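Local coordinates for envelope glycoprotein E (Human herpesvirus 1, PDB 2GIY) that pairs with gI to bind the Fc part of host IgG and is needed for cell-to-cell spread of the virus in epithelia, at residues T44-V49 against Y151-I156; R64-C69 against A87-T92; S93-R98 against E119-L124. All blocks are in the same frame, centred on the assembly; numbering follows the deposited sequence.

Contact 1: residues T44-V49 against Y151-I156; sequences TYSMDV and YVNDHI
Asp48 and Tyr151 form the firmly closed end of this contact, an antiparallel hydrogen-bonded pair. Tyr151 N gives a nearly straight bond to Asp48 O (2.8 Å, 170°), in the plane of that carbonyl. The return bond, from Asp48 N to Tyr151 O, measures 3.0 Å. One step along, at the non-hydrogen-bonded pair of Met47 and Val152, Tyr151 O also takes a CA-H contact from Met47 CA at 3.2 Å. On the buried face, Val152 CG1 meets Tyr45 CD2 at 3.8 Å, the two side chains crossing obliquely, while Val11 of another strand packs on both residues. Asn153 N closes the last backbone bond, to Ser46 O.

Toward solvent, side-chain atoms and water take over from the regular pairing. Asn153 CG lies anti to its own carbonyl carbon (chi1 -66°), and the amide folds back so that OD1 receives Ser46 N (3.2 Å), the donor standing above the carbonyl plane. A water donates to the same OD1 at 2.6 Å. Another water links Thr44 O to Asn153 ND2, and a third joins Ser46 OG, Asp48 OD2 and Asp154 N. That third water donates to Asp48 OD2 at 2.7 Å, near the like-charged Asp154 carboxylate, whereas Asp48 OD1 is hydrogen-bonded to Ser99 OG. The whole exemplifies a beta hairpin with a two-residue loop, a type I' turn with Asn153 and Asp154 at its corner, whose first strand pairs with strand 45-54 in the immunoglobulin V-like sheet of this Fc-binding domain.

Contact 2: residues R64-C69 against A87-T92; sequences RIYESC and AASTWT
With chi1 at -71°, Tyr66 holds CG anti to its carbonyl carbon, and the ring comes against Ala87 and Ser89; Cys69 (chi1 -82°) likewise sets SG anti to its carbonyl carbon, while its CB also rests on Ser89. Ser89 CB meets both side chains, Tyr66 CD2 at 3.5 Å and Cys69 CB at 3.9 Å. Ala87 CB sits over one face of the tyrosine ring, offset toward its rim and 4.2 Å from CZ. The backbones supply the regular part. They run parallel, so Tyr66 N and Arg64 O both serve the same residue opposite: Ala88 N donates to Arg64 O (2.8 Å, 166°), and Tyr66 N donates to Ala88 O (3.0 Å). On the face that carries Ile65 and Ala88, Ile65 CG1 rests on Ala88 CB at 4.2 Å. The polar tips are held from elsewhere, Tyr66 OH by Asp83 and Ser89 OG by the carbonyl of Cys78, the residue to which Cys69 is disulfide-bonded. Strand 87-88 thus forms one edge of a small parallel sheet, with strand 63-66 in the middle and strand 173-176 beyond; Ile65 and Ala88 pack on Leu145 of strand 144-152, and the weakly bonded helical turn from Glu67 follows the central strand.

Contact 3: residues S93-R98 against E119-L124; sequences SRLAVR and EPVPGL
A classic beta bulge, in which Leu95 and Ala96 both face Trp51, opens strand 96-103, and the first bulge residue, Leu95, also meets the loop after strand 113-118, beginning with Glu119. Glu119 N donates to Leu95 O in an almost straight bond (2.9 Å, 171°), the donor tilted a little from the carbonyl plane. Beyond this bond, apolar side chains meet. Leu95 keeps CG anti to its backbone N (chi1 -180°), and CD1 reaches the loop, where it meets Leu124 CD2 at 3.6 Å, the two leucines approaching tip to tip. Val121 comes to the same methyl from another direction, its side chain crossing that of Leu95 at about a right angle, with CG2 4.0 Å from CD1. These two partners are brought together by a type II turn from Val121 to Leu124, closed by Leu124 N on Val121 O at 3.0 Å; at Gly123, where phi is positive, a CB would press on the carbonyl O of Pro122. Near the surface, the extended Glu119 side chain runs beside the Arg94 and Leu95 backbone, and its carboxylate lies close to Ser93 and Arg94 in a placement that is doubtful in detail. Around the contact, Leu124 packs on Met118 of strand 113-118 and on Phe135, Leu95 leans on Leu133 of strand 133-135, and Ala96 is hydrogen-bonded through its backbone to Trp51 of the neighbouring strand 45-54.

Read from the N terminus, the chain passes through four earlier strands and then enters strand 45-54, whose start waits for 151-156 to close contact 1 about a hundred residues later. Inside that long loop the other two contacts lie in series. Contact 2 closes a short, disulfide-containing excursion between 64-69 and 87-92; the chain then passes straight from Thr92 to Ser93, and contact 3 opens, closing at 119-124. Contacts 1 and 3 both reach the six-stranded sheet, through the neighbouring strands 45-54 and 96-103, which are joined where Val49 N probably bonds to Arg98 O. Contact 2 belongs to the small parallel sheet but touches contact 1 where Trp91 meets Tyr151 OH.

Contact 1: residues T44-V49 against Y151-I156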
loop_
_atom_site.group_PDB
_atom_site.type_symbol
_atom_site.label_atom_id
_atom_site.label_comp_id
_atom_site.label_asym_id
_atom_site.label_seq_id
_atom_site.Cartn_x
_atom_site.Cartn_y
_atom_site.Cartn_z
ATOM N N THR A 44 -0.043 22.929 -5.134
ATOM C CA THR A 44 0.786 22.968 -3.935
ATOM C C THR A 44 0.092 22.171 -2.834
ATOM O O THR A 44 -1.130 22.220 -2.702
ATOM C CB THR A 44 0.983 24.417 -3.446
ATOM O OG1 THR A 44 1.545 25.203 -4.503
ATOM C CG2 THR A 44 1.918 24.458 -2.246
ATOM N N TYR A 45 0.866 21.435 -2.046
ATOM C CA TYR A 45 0.280 20.655 -0.968
ATOM C C TYR A 45 1.153 20.657 0.276
ATOM O O TYR A 45 2.327 21.031 0.232
ATOM C CB TYR A 45 0.036 19.203 -1.415
ATOM C CG TYR A 45 1.285 18.391 -1.720
ATOM C CD1 TYR A 45 1.907 18.462 -2.970
ATOM C CD2 TYR A 45 1.831 17.530 -0.763
ATOM C CE1 TYR A 45 3.040 17.691 -3.261
ATOM C CE2 TYR A 45 2.964 16.758 -1.042
ATOM C CZ TYR A 45 3.561 16.844 -2.291
ATOM O OH TYR A 45 4.682 16.087 -2.562
ATOM N N SER A 46 0.559 20.250 1.393
ATOM C CA SER A 46 1.286 20.147 2.648
ATOM C C SER A 46 1.350 18.654 2.945
ATOM O O SER A 46 0.546 17.881 2.428
ATOM C CB SER A 46 0.541 20.866 3.774
ATOM O OG SER A 46 -0.677 20.207 4.078
ATOM N N MET A 47 2.316 18.240 3.753
ATOM C CA MET A 47 2.433 16.829 4.096
ATOM C C MET A 47 2.888 16.687 5.533
ATOM O O MET A 47 3.651 17.513 6.034
ATOM C CB MET A 47 3.428 16.121 3.164
ATOM C CG MET A 47 3.552 14.622 3.415
ATOM S SD MET A 47 4.572 13.759 2.197
ATOM C CE MET A 47 6.209 13.997 2.900
ATOM N N ASP A 48 2.394 15.649 6.201
ATOM C CA ASP A 48 2.776 15.374 7.576
ATOM C C ASP A 48 3.029 13.878 7.733
ATOM O O ASP A 48 2.180 13.060 7.382
ATOM C CB ASP A 48 1.666 15.796 8.546
ATOM C CG ASP A 48 1.352 17.273 8.472
ATOM O OD1 ASP A 48 2.187 18.080 8.928
ATOM O OD2 ASP A 48 0.269 17.622 7.956
ATOM N N VAL A 49 4.209 13.519 8.229
ATOM C CA VAL A 49 4.526 12.117 8.468
ATOM C C VAL A 49 4.403 11.999 9.978
ATOM O O VAL A 49 5.197 12.565 10.728
ATOM C CB VAL A 49 5.947 11.762 8.002
ATOM C CG1 VAL A 49 6.283 10.325 8.398
ATOM C CG2 VAL A 49 6.042 11.926 6.483
ATOM N N TYR A 151 -0.078 12.160 5.984
ATOM C CA TYR A 151 -1.158 13.045 5.584
ATOM C C TYR A 151 -0.697 13.949 4.455
ATOM O O TYR A 151 0.473 14.324 4.383
ATOM C CB TYR A 151 -1.601 13.964 6.726
ATOM C CG TYR A 151 -2.256 13.281 7.898
ATOM C CD1 TYR A 151 -1.494 12.622 8.860
ATOM C CD2 TYR A 151 -3.642 13.303 8.051
ATOM C CE1 TYR A 151 -2.096 11.999 9.955
ATOM C CE2 TYR A 151 -4.256 12.683 9.141
ATOM C CZ TYR A 151 -3.477 12.036 10.088
ATOM O OH TYR A 151 -4.075 11.434 11.173
ATOM N N VAL A 152 -1.630 14.276 3.573
ATOM C CA VAL A 152 -1.389 15.210 2.481
ATOM C C VAL A 152 -2.624 16.099 2.566
ATOM O O VAL A 152 -3.749 15.615 2.445
ATOM C CB VAL A 152 -1.341 14.527 1.110
ATOM C CG1 VAL A 152 -1.374 15.590 0.011
ATOM C CG2 VAL A 152 -0.073 13.683 0.990
ATOM N N ASN A 153 -2.412 17.389 2.802
ATOM C CA ASN A 153 -3.518 18.333 2.941
ATOM C C ASN A 153 -4.489 17.861 4.018
ATOM O O ASN A 153 -5.706 17.902 3.841
ATOM C CB ASN A 153 -4.255 18.517 1.613
ATOM C CG ASN A 153 -3.393 19.186 0.564
ATOM O OD1 ASN A 153 -2.550 20.030 0.885
ATOM N ND2 ASN A 153 -3.604 18.827 -0.694
ATOM N N ASP A 154 -3.924 17.393 5.124
ATOM C CA ASP A 154 -4.687 16.923 6.280
ATOM C C ASP A 154 -5.557 15.679 6.092
ATOM O O ASP A 154 -6.472 15.437 6.878
ATOM C CB ASP A 154 -5.535 18.075 6.828
ATOM C CG ASP A 154 -4.703 19.309 7.144
ATOM O OD1 ASP A 154 -3.742 19.196 7.934
ATOM O OD2 ASP A 154 -5.008 20.390 6.597
ATOM N N HIS A 155 -5.271 14.887 5.060
ATOM C CA HIS A 155 -6.013 13.648 4.808
ATOM C C HIS A 155 -5.015 12.503 4.669
ATOM O O HIS A 155 -4.007 12.632 3.975
ATOM C CB HIS A 155 -6.854 13.758 3.528
ATOM C CG HIS A 155 -7.488 12.465 3.106
ATOM N ND1 HIS A 155 -8.328 11.742 3.927
ATOM C CD2 HIS A 155 -7.399 11.762 1.951
ATOM C CE1 HIS A 155 -8.725 10.650 3.299
ATOM N NE2 HIS A 155 -8.176 10.638 2.097
ATOM N N ILE A 156 -5.284 11.384 5.330
ATOM C CA ILE A 156 -4.373 10.247 5.255
ATOM C C ILE A 156 -4.262 9.696 3.833
ATOM O O ILE A 156 -5.269 9.349 3.212
ATOM C CB ILE A 156 -4.823 9.097 6.190
ATOM C CG1 ILE A 156 -4.773 9.560 7.648
ATOM C CG2 ILE A 156 -3.926 7.878 5.987
ATOM C CD1 ILE A 156 -5.269 8.505 8.641
HETATM O O HOH W 1 -3.146 20.382 -2.904
HETATM O O HOH W 2 -0.797 17.558 5.520
HETATM O O HOH W 3 -2.709 22.280 2.216
#

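Contact 2: residues R64-C69 against A87-T92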
loop_
_atom_site.group_PDB
_atom_site.type_symbol
_atom_site.label_atom_id
_atom_site.label_comp_id
_atom_site.label_asym_id
_atom_site.label_seq_id
_atom_site.Cartn_x
_atom_site.Cartn_y
_atom_site.Cartn_z
ATOM N N ARG A 64 -5.602 -4.839 18.035
ATOM C CA ARG A 64 -6.478 -4.695 16.888
ATOM C C ARG A 64 -6.472 -3.257 16.395
ATOM O O ARG A 64 -6.747 -2.331 17.154
ATOM C CB ARG A 64 -7.892 -5.139 17.252
ATOM C CG ARG A 64 -7.923 -6.568 17.753
ATOM C CD ARG A 64 -9.304 -7.170 17.714
ATOM N NE ARG A 64 -9.273 -8.556 18.176
ATOM C CZ ARG A 64 -10.289 -9.404 18.067
ATOM N NH1 ARG A 64 -11.425 -9.010 17.509
ATOM N NH2 ARG A 64 -10.168 -10.646 18.519
ATOM N N ILE A 65 -6.136 -3.083 15.120
ATOM C CA ILE A 65 -6.086 -1.765 14.504
ATOM C C ILE A 65 -7.386 -1.530 13.737
ATOM O O ILE A 65 -7.706 -2.276 12.814
ATOM C CB ILE A 65 -4.877 -1.659 13.519
ATOM C CG1 ILE A 65 -3.563 -1.857 14.283
ATOM C CG2 ILE A 65 -4.881 -0.300 12.823
ATOM C CD1 ILE A 65 -2.342 -2.051 13.392
ATOM N N TYR A 66 -8.143 -0.512 14.142
ATOM C CA TYR A 66 -9.398 -0.181 13.477
ATOM C C TYR A 66 -9.057 0.744 12.301
ATOM O O TYR A 66 -9.037 1.962 12.448
ATOM C CB TYR A 66 -10.342 0.545 14.445
ATOM C CG TYR A 66 -10.936 -0.303 15.567
ATOM C CD1 TYR A 66 -10.541 -1.628 15.773
ATOM C CD2 TYR A 66 -11.892 0.237 16.426
ATOM C CE1 TYR A 66 -11.094 -2.395 16.821
ATOM C CE2 TYR A 66 -12.445 -0.514 17.466
ATOM C CZ TYR A 66 -12.045 -1.820 17.658
ATOM O OH TYR A 66 -12.602 -2.541 18.695
ATOM N N GLU A 67 -8.803 0.163 11.130
ATOM C CA GLU A 67 -8.424 0.958 9.963
ATOM C C GLU A 67 -9.335 2.135 9.616
ATOM O O GLU A 67 -8.848 3.244 9.394
ATOM C CB GLU A 67 -8.265 0.054 8.736
ATOM C CG GLU A 67 -7.903 0.817 7.465
ATOM C CD GLU A 67 -7.523 -0.104 6.325
ATOM O OE1 GLU A 67 -8.206 -1.129 6.140
ATOM O OE2 GLU A 67 -6.546 0.202 5.608
ATOM N N SER A 68 -10.643 1.906 9.561
ATOM C CA SER A 68 -11.577 2.977 9.222
ATOM C C SER A 68 -11.492 4.123 10.220
ATOM O O SER A 68 -11.673 5.285 9.859
ATOM C CB SER A 68 -13.012 2.448 9.178
ATOM O OG SER A 68 -13.424 1.989 10.452
ATOM N N CYS A 69 -11.217 3.785 11.477
ATOM C CA CYS A 69 -11.107 4.782 12.534
ATOM C C CYS A 69 -9.940 5.750 12.354
ATOM O O CYS A 69 -10.003 6.894 12.801
ATOM C CB CYS A 69 -10.975 4.092 13.886
ATOM S SG CYS A 69 -12.563 3.553 14.586
ATOM N N ALA A 87 -6.847 -2.036 21.518
ATOM C CA ALA A 87 -7.209 -1.467 20.228
ATOM C C ALA A 87 -6.488 -0.168 19.903
ATOM O O ALA A 87 -6.235 0.651 20.780
ATOM C CB ALA A 87 -8.717 -1.233 20.174
ATOM N N ALA A 88 -6.160 0.003 18.626
ATOM C CA ALA A 88 -5.524 1.221 18.137
ATOM C C ALA A 88 -6.605 1.806 17.230
ATOM O O ALA A 88 -6.826 1.315 16.119
ATOM C CB ALA A 88 -4.269 0.882 17.339
ATOM N N SER A 89 -7.296 2.834 17.714
ATOM C CA SER A 89 -8.392 3.435 16.951
ATOM C C SER A 89 -8.498 4.942 17.095
ATOM O O SER A 89 -9.280 5.586 16.394
ATOM C CB SER A 89 -9.719 2.813 17.390
ATOM O OG SER A 89 -9.971 3.095 18.761
ATOM N N THR A 90 -7.737 5.506 18.020
ATOM C CA THR A 90 -7.772 6.944 18.232
ATOM C C THR A 90 -6.510 7.328 18.986
ATOM O O THR A 90 -5.783 6.461 19.467
ATOM C CB THR A 90 -9.021 7.353 19.054
ATOM O OG1 THR A 90 -9.198 8.772 18.989
ATOM C CG2 THR A 90 -8.861 6.932 20.515
ATOM N N TRP A 91 -6.240 8.623 19.084
ATOM C CA TRP A 91 -5.055 9.060 19.794
ATOM C C TRP A 91 -5.170 10.505 20.243
ATOM O O TRP A 91 -6.050 11.247 19.803
ATOM C CB TRP A 91 -3.817 8.877 18.897
ATOM C CG TRP A 91 -3.912 9.610 17.587
ATOM C CD1 TRP A 91 -3.501 10.885 17.329
ATOM C CD2 TRP A 91 -4.500 9.125 16.374
ATOM N NE1 TRP A 91 -3.797 11.227 16.029
ATOM C CE2 TRP A 91 -4.410 10.163 15.420
ATOM C CE3 TRP A 91 -5.093 7.911 15.998
ATOM C CZ2 TRP A 91 -4.897 10.028 14.111
ATOM C CZ3 TRP A 91 -5.577 7.776 14.695
ATOM C CH2 TRP A 91 -5.474 8.830 13.770
ATOM N N THR A 92 -4.286 10.886 21.151
ATOM C CA THR A 92 -4.239 12.244 21.658
ATOM C C THR A 92 -2.842 12.745 21.314
ATOM O O THR A 92 -2.659 13.460 20.328
ATOM C CB THR A 92 -4.480 12.282 23.186
ATOM O OG1 THR A 92 -3.612 11.348 23.840
ATOM C CG2 THR A 92 -5.937 11.922 23.498
#

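Contact 3: residues S93-R98 against E119-L124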
loop_
_atom_site.group_PDB
_atom_site.type_symbol
_atom_site.label_atom_id
_atom_site.label_comp_id
_atom_site.label_asym_id
_atom_site.label_seq_id
_atom_site.Cartn_x
_atom_site.Cartn_y
_atom_site.Cartn_z
ATOM N N SER A 93 -1.855 12.339 22.106
ATOM C CA SER A 93 -0.472 12.731 21.865
ATOM C C SER A 93 0.073 12.000 20.637
ATOM O O SER A 93 -0.256 10.837 20.401
ATOM C CB SER A 93 0.404 12.367 23.070
ATOM O OG SER A 93 0.006 13.068 24.234
ATOM N N ARG A 94 0.896 12.694 19.855
ATOM C CA ARG A 94 1.533 12.099 18.685
ATOM C C ARG A 94 3.006 11.960 19.056
ATOM O O ARG A 94 3.632 12.931 19.482
ATOM C CB ARG A 94 1.368 13.002 17.460
ATOM C CG ARG A 94 -0.065 13.093 16.965
ATOM C CD ARG A 94 -0.217 14.071 15.810
ATOM N NE ARG A 94 0.078 15.443 16.212
ATOM C CZ ARG A 94 -0.061 16.501 15.418
ATOM N NH1 ARG A 94 -0.495 16.345 14.173
ATOM N NH2 ARG A 94 0.234 17.714 15.867
ATOM N N LEU A 95 3.550 10.755 18.910
ATOM C CA LEU A 95 4.942 10.486 19.259
ATOM C C LEU A 95 5.927 11.383 18.515
ATOM O O LEU A 95 6.877 11.906 19.100
ATOM C CB LEU A 95 5.284 9.016 18.974
ATOM C CG LEU A 95 6.725 8.604 19.307
ATOM C CD1 LEU A 95 6.934 8.627 20.818
ATOM C CD2 LEU A 95 7.014 7.216 18.755
ATOM N N ALA A 96 5.705 11.550 17.219
ATOM C CA ALA A 96 6.580 12.387 16.417
ATOM C C ALA A 96 5.861 12.818 15.157
ATOM O O ALA A 96 4.970 12.120 14.670
ATOM C CB ALA A 96 7.855 11.626 16.061
ATOM N N VAL A 97 6.250 13.975 14.636
ATOM C CA VAL A 97 5.651 14.503 13.421
ATOM C C VAL A 97 6.683 15.293 12.629
ATOM O O VAL A 97 7.360 16.165 13.177
ATOM C CB VAL A 97 4.483 15.473 13.728
ATOM C CG1 VAL A 97 3.890 15.993 12.425
ATOM C CG2 VAL A 97 3.410 14.778 14.564
ATOM N N ARG A 98 6.827 14.964 11.350
ATOM C CA ARG A 98 7.730 15.714 10.488
ATOM C C ARG A 98 6.784 16.363 9.486
ATOM O O ARG A 98 6.020 15.671 8.796
ATOM C CB ARG A 98 8.743 14.798 9.789
ATOM C CG ARG A 98 9.926 15.560 9.204
ATOM C CD ARG A 98 11.011 14.640 8.647
ATOM N NE ARG A 98 11.974 14.172 9.649
ATOM C CZ ARG A 98 12.872 14.945 10.259
ATOM N NH1 ARG A 98 12.939 16.240 9.989
ATOM N NH2 ARG A 98 13.735 14.415 11.114
ATOM N N GLU A 119 8.228 13.711 20.889
ATOM C CA GLU A 119 7.968 13.662 22.315
ATOM C C GLU A 119 9.248 13.288 23.045
ATOM O O GLU A 119 10.073 12.531 22.526
ATOM C CB GLU A 119 6.902 12.606 22.629
ATOM C CG GLU A 119 5.465 13.048 22.439
ATOM C CD GLU A 119 4.485 11.902 22.664
ATOM O OE1 GLU A 119 4.671 11.143 23.638
ATOM O OE2 GLU A 119 3.528 11.763 21.873
ATOM N N PRO A 120 9.444 13.823 24.258
ATOM C CA PRO A 120 10.661 13.469 24.986
ATOM C C PRO A 120 10.551 12.027 25.472
ATOM O O PRO A 120 9.758 11.718 26.364
ATOM C CB PRO A 120 10.690 14.479 26.136
ATOM C CG PRO A 120 9.239 14.786 26.358
ATOM C CD PRO A 120 8.710 14.900 24.946
ATOM N N VAL A 121 11.338 11.149 24.866
ATOM C CA VAL A 121 11.328 9.741 25.229
ATOM C C VAL A 121 12.757 9.228 25.326
ATOM O O VAL A 121 13.525 9.315 24.368
ATOM C CB VAL A 121 10.554 8.903 24.179
ATOM C CG1 VAL A 121 10.643 7.418 24.516
ATOM C CG2 VAL A 121 9.107 9.355 24.126
ATOM N N PRO A 122 13.132 8.684 26.495
ATOM C CA PRO A 122 14.475 8.151 26.726
ATOM C C PRO A 122 14.925 7.206 25.617
ATOM O O PRO A 122 14.273 6.195 25.365
ATOM C CB PRO A 122 14.327 7.421 28.059
ATOM C CG PRO A 122 13.306 8.251 28.774
ATOM C CD PRO A 122 12.283 8.496 27.687
ATOM N N GLY A 123 16.024 7.547 24.949
ATOM C CA GLY A 123 16.549 6.688 23.900
ATOM C C GLY A 123 15.954 6.811 22.506
ATOM O O GLY A 123 16.450 6.175 21.578
ATOM N N LEU A 124 14.904 7.612 22.355
ATOM C CA LEU A 124 14.260 7.795 21.054
ATOM C C LEU A 124 14.779 9.051 20.360
ATOM O O LEU A 124 14.955 10.092 20.992
ATOM C CB LEU A 124 12.743 7.912 21.221
ATOM C CG LEU A 124 11.924 8.017 19.931
ATOM C CD1 LEU A 124 11.978 6.701 19.180
ATOM C CD2 LEU A 124 10.480 8.378 20.263
#